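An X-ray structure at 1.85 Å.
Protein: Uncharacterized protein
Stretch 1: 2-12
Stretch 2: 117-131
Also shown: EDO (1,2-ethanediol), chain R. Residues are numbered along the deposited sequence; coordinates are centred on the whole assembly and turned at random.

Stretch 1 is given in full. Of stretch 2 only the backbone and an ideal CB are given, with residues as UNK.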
# COMPACT_ATOMS: atom_id res chain seq x y z
N GLN B 2 -12.26 18.89 19.74
CA GLN B 2 -11.30 18.62 18.67
C GLN B 2 -11.05 17.12 18.55
O GLN B 2 -10.70 16.62 17.48
CB GLN B 2 -9.97 19.36 18.93
CG GLN B 2 -8.95 19.20 17.81
CD GLN B 2 -9.47 19.67 16.46
OE1 GLN B 2 -9.66 18.87 15.54
NE2 GLN B 2 -9.73 20.97 16.34
N SER B 3 -11.22 16.42 19.66
CA SER B 3 -11.13 14.97 19.69
C SER B 3 -12.21 14.36 18.80
O SER B 3 -11.90 13.56 17.92
CB SER B 3 -11.26 14.45 21.12
OG SER B 3 -12.50 14.84 21.69
N ARG B 4 -13.46 14.74 19.01
CA ARG B 4 -14.54 14.19 18.19
C ARG B 4 -14.34 14.53 16.74
O ARG B 4 -14.53 13.69 15.87
CB ARG B 4 -15.91 14.71 18.62
CG ARG B 4 -16.97 14.46 17.56
CD ARG B 4 -18.38 14.70 18.08
NE ARG B 4 -18.75 13.78 19.15
CZ ARG B 4 -19.97 13.69 19.66
NH1 ARG B 4 -20.94 14.46 19.19
NH2 ARG B 4 -20.23 12.83 20.64
N GLU B 5 -13.97 15.78 16.47
CA GLU B 5 -13.90 16.25 15.09
C GLU B 5 -12.62 15.84 14.35
O GLU B 5 -12.54 16.00 13.14
CB GLU B 5 -14.17 17.76 15.01
CG GLU B 5 -15.57 18.14 14.47
CD GLU B 5 -16.73 17.35 15.07
OE1 GLU B 5 -17.72 17.98 15.51
OE2 GLU B 5 -16.67 16.11 15.09
N ARG B 6 -11.64 15.30 15.07
CA ARG B 6 -10.52 14.64 14.39
C ARG B 6 -10.90 13.20 14.05
O ARG B 6 -10.59 12.71 12.98
CB ARG B 6 -9.26 14.66 15.26
CG ARG B 6 -8.20 13.68 14.78
CD ARG B 6 -7.75 14.02 13.38
NE ARG B 6 -7.17 15.36 13.35
CZ ARG B 6 -7.01 16.09 12.25
NH1 ARG B 6 -6.47 17.30 12.34
NH2 ARG B 6 -7.39 15.61 11.08
N LEU B 7 -11.57 12.54 14.99
CA LEU B 7 -12.11 11.20 14.79
C LEU B 7 -13.06 11.23 13.59
O LEU B 7 -12.96 10.41 12.68
CB LEU B 7 -12.89 10.78 16.05
CG LEU B 7 -13.00 9.32 16.47
CD1 LEU B 7 -14.25 9.12 17.30
CD2 LEU B 7 -13.01 8.40 15.27
N VAL B 8 -13.98 12.20 13.60
CA VAL B 8 -14.92 12.42 12.50
C VAL B 8 -14.18 12.70 11.18
O VAL B 8 -14.56 12.19 10.12
CB VAL B 8 -15.86 13.60 12.81
CG1 VAL B 8 -16.64 14.00 11.58
CG2 VAL B 8 -16.80 13.24 13.96
N LYS B 9 -13.13 13.52 11.27
CA LYS B 9 -12.27 13.81 10.12
C LYS B 9 -11.68 12.54 9.46
O LYS B 9 -11.75 12.39 8.24
CB LYS B 9 -11.15 14.75 10.56
CG LYS B 9 -10.56 15.58 9.44
CD LYS B 9 -9.41 14.86 8.77
CE LYS B 9 -8.99 15.56 7.49
NZ LYS B 9 -8.13 14.65 6.68
N TRP B 10 -11.09 11.65 10.27
CA TRP B 10 -10.50 10.40 9.77
C TRP B 10 -11.55 9.36 9.44
O TRP B 10 -11.37 8.55 8.54
CB TRP B 10 -9.47 9.85 10.76
CG TRP B 10 -8.28 10.73 10.84
CD1 TRP B 10 -7.95 11.70 9.97
CD2 TRP B 10 -7.24 10.70 11.83
NE1 TRP B 10 -6.78 12.30 10.35
CE2 TRP B 10 -6.32 11.70 11.49
CE3 TRP B 10 -7.00 9.94 12.97
CZ2 TRP B 10 -5.18 11.97 12.25
CZ3 TRP B 10 -5.86 10.20 13.72
CH2 TRP B 10 -4.97 11.20 13.36
N LEU B 11 -12.67 9.39 10.15
CA LEU B 11 -13.80 8.54 9.78
C LEU B 11 -14.30 8.85 8.36
O LEU B 11 -14.62 7.93 7.59
CB LEU B 11 -14.94 8.68 10.80
CG LEU B 11 -14.86 7.80 12.05
CD1 LEU B 11 -16.12 7.99 12.90
CD2 LEU B 11 -14.66 6.32 11.69
N GLN B 12 -14.38 10.13 8.01
CA GLN B 12 -14.80 10.55 6.67
C GLN B 12 -13.82 10.13 5.57
O GLN B 12 -14.26 9.73 4.49
CB GLN B 12 -15.04 12.06 6.63
CG GLN B 12 -16.31 12.49 7.35
CD GLN B 12 -16.42 13.99 7.47
OE1 GLN B 12 -15.42 14.69 7.62
NE2 GLN B 12 -17.64 14.50 7.40
N UNK B 117 -7.42 7.57 17.30
CA UNK B 117 -8.25 8.78 17.36
C UNK B 117 -9.58 8.50 18.06
O UNK B 117 -10.23 9.42 18.57
CB UNK B 117 -8.50 9.32 15.95
N UNK B 118 -9.99 7.23 18.07
CA UNK B 118 -11.19 6.83 18.80
C UNK B 118 -10.88 6.64 20.29
O UNK B 118 -11.62 7.12 21.15
CB UNK B 118 -11.77 5.54 18.21
N UNK B 119 -9.80 5.94 20.60
CA UNK B 119 -9.42 5.76 21.99
C UNK B 119 -9.25 7.11 22.68
O UNK B 119 -9.91 7.38 23.70
CB UNK B 119 -8.13 4.94 22.09
N UNK B 120 -8.38 7.94 22.11
CA UNK B 120 -8.14 9.30 22.62
C UNK B 120 -9.44 10.09 22.83
O UNK B 120 -9.54 10.90 23.75
CB UNK B 120 -7.23 10.06 21.65
N UNK B 121 -10.43 9.85 21.97
CA UNK B 121 -11.72 10.54 22.04
C UNK B 121 -12.66 9.86 23.04
O UNK B 121 -13.77 10.34 23.28
CB UNK B 121 -12.37 10.59 20.66
N UNK B 122 -12.21 8.74 23.60
CA UNK B 122 -13.01 7.99 24.55
C UNK B 122 -14.27 7.43 23.92
O UNK B 122 -15.26 7.21 24.60
CB UNK B 122 -13.38 8.88 25.74
N UNK B 123 -14.22 7.24 22.60
CA UNK B 123 -15.30 6.55 21.90
C UNK B 123 -14.87 5.11 21.73
O UNK B 123 -14.32 4.73 20.69
CB UNK B 123 -15.62 7.20 20.55
N UNK B 124 -15.09 4.30 22.74
CA UNK B 124 -14.60 2.93 22.70
C UNK B 124 -15.37 2.02 21.75
O UNK B 124 -14.82 1.05 21.24
CB UNK B 124 -14.64 2.34 24.11
N UNK B 125 -16.64 2.33 21.49
CA UNK B 125 -17.44 1.57 20.53
C UNK B 125 -16.96 1.81 19.11
O UNK B 125 -16.86 0.88 18.32
CB UNK B 125 -18.92 1.94 20.65
N UNK B 126 -16.67 3.07 18.78
CA UNK B 126 -16.09 3.41 17.48
C UNK B 126 -14.78 2.64 17.30
O UNK B 126 -14.53 2.06 16.25
CB UNK B 126 -15.86 4.92 17.36
N UNK B 127 -13.97 2.61 18.35
CA UNK B 127 -12.67 1.96 18.32
C UNK B 127 -12.77 0.47 17.98
O UNK B 127 -11.91 -0.08 17.29
CB UNK B 127 -11.97 2.14 19.67
N UNK B 128 -13.82 -0.18 18.47
CA UNK B 128 -14.02 -1.61 18.19
C UNK B 128 -14.39 -1.81 16.73
O UNK B 128 -13.82 -2.66 16.06
CB UNK B 128 -15.10 -2.20 19.09
N UNK B 129 -15.36 -1.03 16.24
CA UNK B 129 -15.68 -1.05 14.82
C UNK B 129 -14.37 -1.10 14.07
O UNK B 129 -14.12 -2.01 13.28
CB UNK B 129 -16.52 0.16 14.40
N UNK B 130 -13.52 -0.13 14.36
CA UNK B 130 -12.31 0.09 13.58
C UNK B 130 -11.28 -1.04 13.69
O UNK B 130 -10.55 -1.31 12.75
CB UNK B 130 -11.66 1.41 14.02
N UNK B 131 -11.22 -1.69 14.85
CA UNK B 131 -10.29 -2.79 15.03
C UNK B 131 -10.79 -4.00 14.26
O UNK B 131 -10.00 -4.86 13.83
CB UNK B 131 -10.11 -3.12 16.51
C1 EDO R . -9.48 18.71 12.82
O1 EDO R . -10.44 18.12 11.93
C2 EDO R . -8.74 19.84 12.11
O2 EDO R . -7.69 20.33 12.94

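Position 117 lies where the two backbones run close, its CA 5.2 Å from the CA of Leu7. Its CA-to-CB bond points toward stretch 1, and the ideal CB is already 3.4 Å from Trp10 CE3 and 4.2 Å from Leu7 CA. So little space remains beyond CB that glycine or alanine suits best. The residue is Ala117; its methyl packs tightly against Trp10, while its carbonyl O lies 3.5 Å from Leu7 CG.

At 118 the bond points sideways, and the ideal CB is 4.3 Å from Leu7 CD2. An apolar side chain would suit this flank of the leucine. Ala118 supplies a small one.

Position 119 points away from stretch 1, which sets no demand; Arg119 turns to position 131. Position 120 points sideways with nothing of stretch 1 near its CB, so many residues would do; it is Ser120.

Position 121 again faces stretch 1 at close range, its CA 5.0 Å from the CA of Ser3. The ideal CB is 4.0 Å from Ser3 CB and 4.1 Å from Leu7 CD1, favouring a small residue such as alanine, serine or glycine. Ala121 keeps both contacts.

At 122 phi is +63°, which favours glycine, with asparagine a common alternative. Gly122 closes the helix in a Schellman motif, in which the backbone N of 123 bonds to Ala118 O at 3.0 Å.

Position 123 is the N-cap of the next helix, where serine, threonine, aspartate or asparagine is frequent. Yet its CA-to-CB bond points toward stretch 1, with the ideal CB 4.0 Å from Leu7 CD1, and the guanidinium of Arg4 lies beyond, so a longer acidic chain also fits. Glu123 meets Leu7 and Arg4: its CG lies 3.8 Å from Leu7 CD1, and OE2 makes a long salt bridge, 3.8 Å from Arg4 NH2, near the guanidinium plane.

Positions 124 and 125 are out of reach, and helix-compatible polar residues suit them: Gln124 and Glu125.

At 126 the bond points toward stretch 1, the ideal CB 4.5 Å from Leu7 CD1 and 5.4 Å from Leu11 CD1. That gap calls for a medium aliphatic chain, valine, isoleucine or leucine. Val126, chi1 t, places CG1 3.9 Å from Leu7 CD2 and 4.2 Å from Leu11 CD1.

Stretch 1 leaves 127, 128 and 129 unconstrained; they are Ala127, Gln128 and Ile129.

At 130 the bond points toward stretch 1 across a wider gap, with Leu11 nearby, suiting a modest apolar group. Cys130 brings SG 4.4 Å from Leu11 CD2. Position 131, out of reach, is Glu131, whose OE2 forms a salt bridge with Arg119 NH2 at 2.7 Å.

Stretch 2, residues 117-131: AARSAGEQEVAQICE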
# COMPACT_ATOMS: atom_id res chain seq x y z
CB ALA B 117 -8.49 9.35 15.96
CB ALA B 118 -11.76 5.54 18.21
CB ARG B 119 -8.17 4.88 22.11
CG ARG B 119 -8.50 3.40 21.96
CD ARG B 119 -7.29 2.48 22.01
NE ARG B 119 -7.69 1.09 21.74
CZ ARG B 119 -6.85 0.11 21.45
NH1 ARG B 119 -5.54 0.34 21.38
NH2 ARG B 119 -7.32 -1.12 21.21
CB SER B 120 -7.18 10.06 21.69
OG SER B 120 -7.36 11.46 21.77
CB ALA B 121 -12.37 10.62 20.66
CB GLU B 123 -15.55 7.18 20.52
CG GLU B 123 -16.14 8.59 20.54
CD GLU B 123 -17.62 8.63 20.88
OE1 GLU B 123 -18.26 7.56 20.95
OE2 GLU B 123 -18.15 9.74 21.09
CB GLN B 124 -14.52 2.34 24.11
CG GLN B 124 -13.49 3.02 25.01
CD GLN B 124 -12.05 2.75 24.59
OE1 GLN B 124 -11.77 1.80 23.86
NE2 GLN B 124 -11.13 3.59 25.07
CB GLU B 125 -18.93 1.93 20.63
CG GLU B 125 -19.62 1.52 21.92
CD GLU B 125 -19.54 2.58 23.01
OE1 GLU B 125 -18.86 3.62 22.81
OE2 GLU B 125 -20.18 2.38 24.07
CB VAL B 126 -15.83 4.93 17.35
CG1 VAL B 126 -15.21 5.25 16.00
CG2 VAL B 126 -17.11 5.71 17.52
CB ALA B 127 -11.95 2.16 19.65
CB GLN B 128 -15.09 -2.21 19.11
CG GLN B 128 -14.72 -3.57 19.75
CD GLN B 128 -14.85 -4.75 18.80
OE1 GLN B 128 -13.85 -5.35 18.39
NE2 GLN B 128 -16.09 -5.10 18.44
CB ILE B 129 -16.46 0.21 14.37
CG1 ILE B 129 -17.68 0.47 15.25
CG2 ILE B 129 -16.91 0.07 12.92
CD1 ILE B 129 -18.86 -0.41 14.92
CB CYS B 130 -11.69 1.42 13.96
SG CYS B 130 -12.76 2.78 13.55
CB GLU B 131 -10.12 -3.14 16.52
CG GLU B 131 -9.34 -2.11 17.33
CD GLU B 131 -9.61 -2.22 18.83
OE1 GLU B 131 -9.98 -3.32 19.31
OE2 GLU B 131 -9.45 -1.20 19.54
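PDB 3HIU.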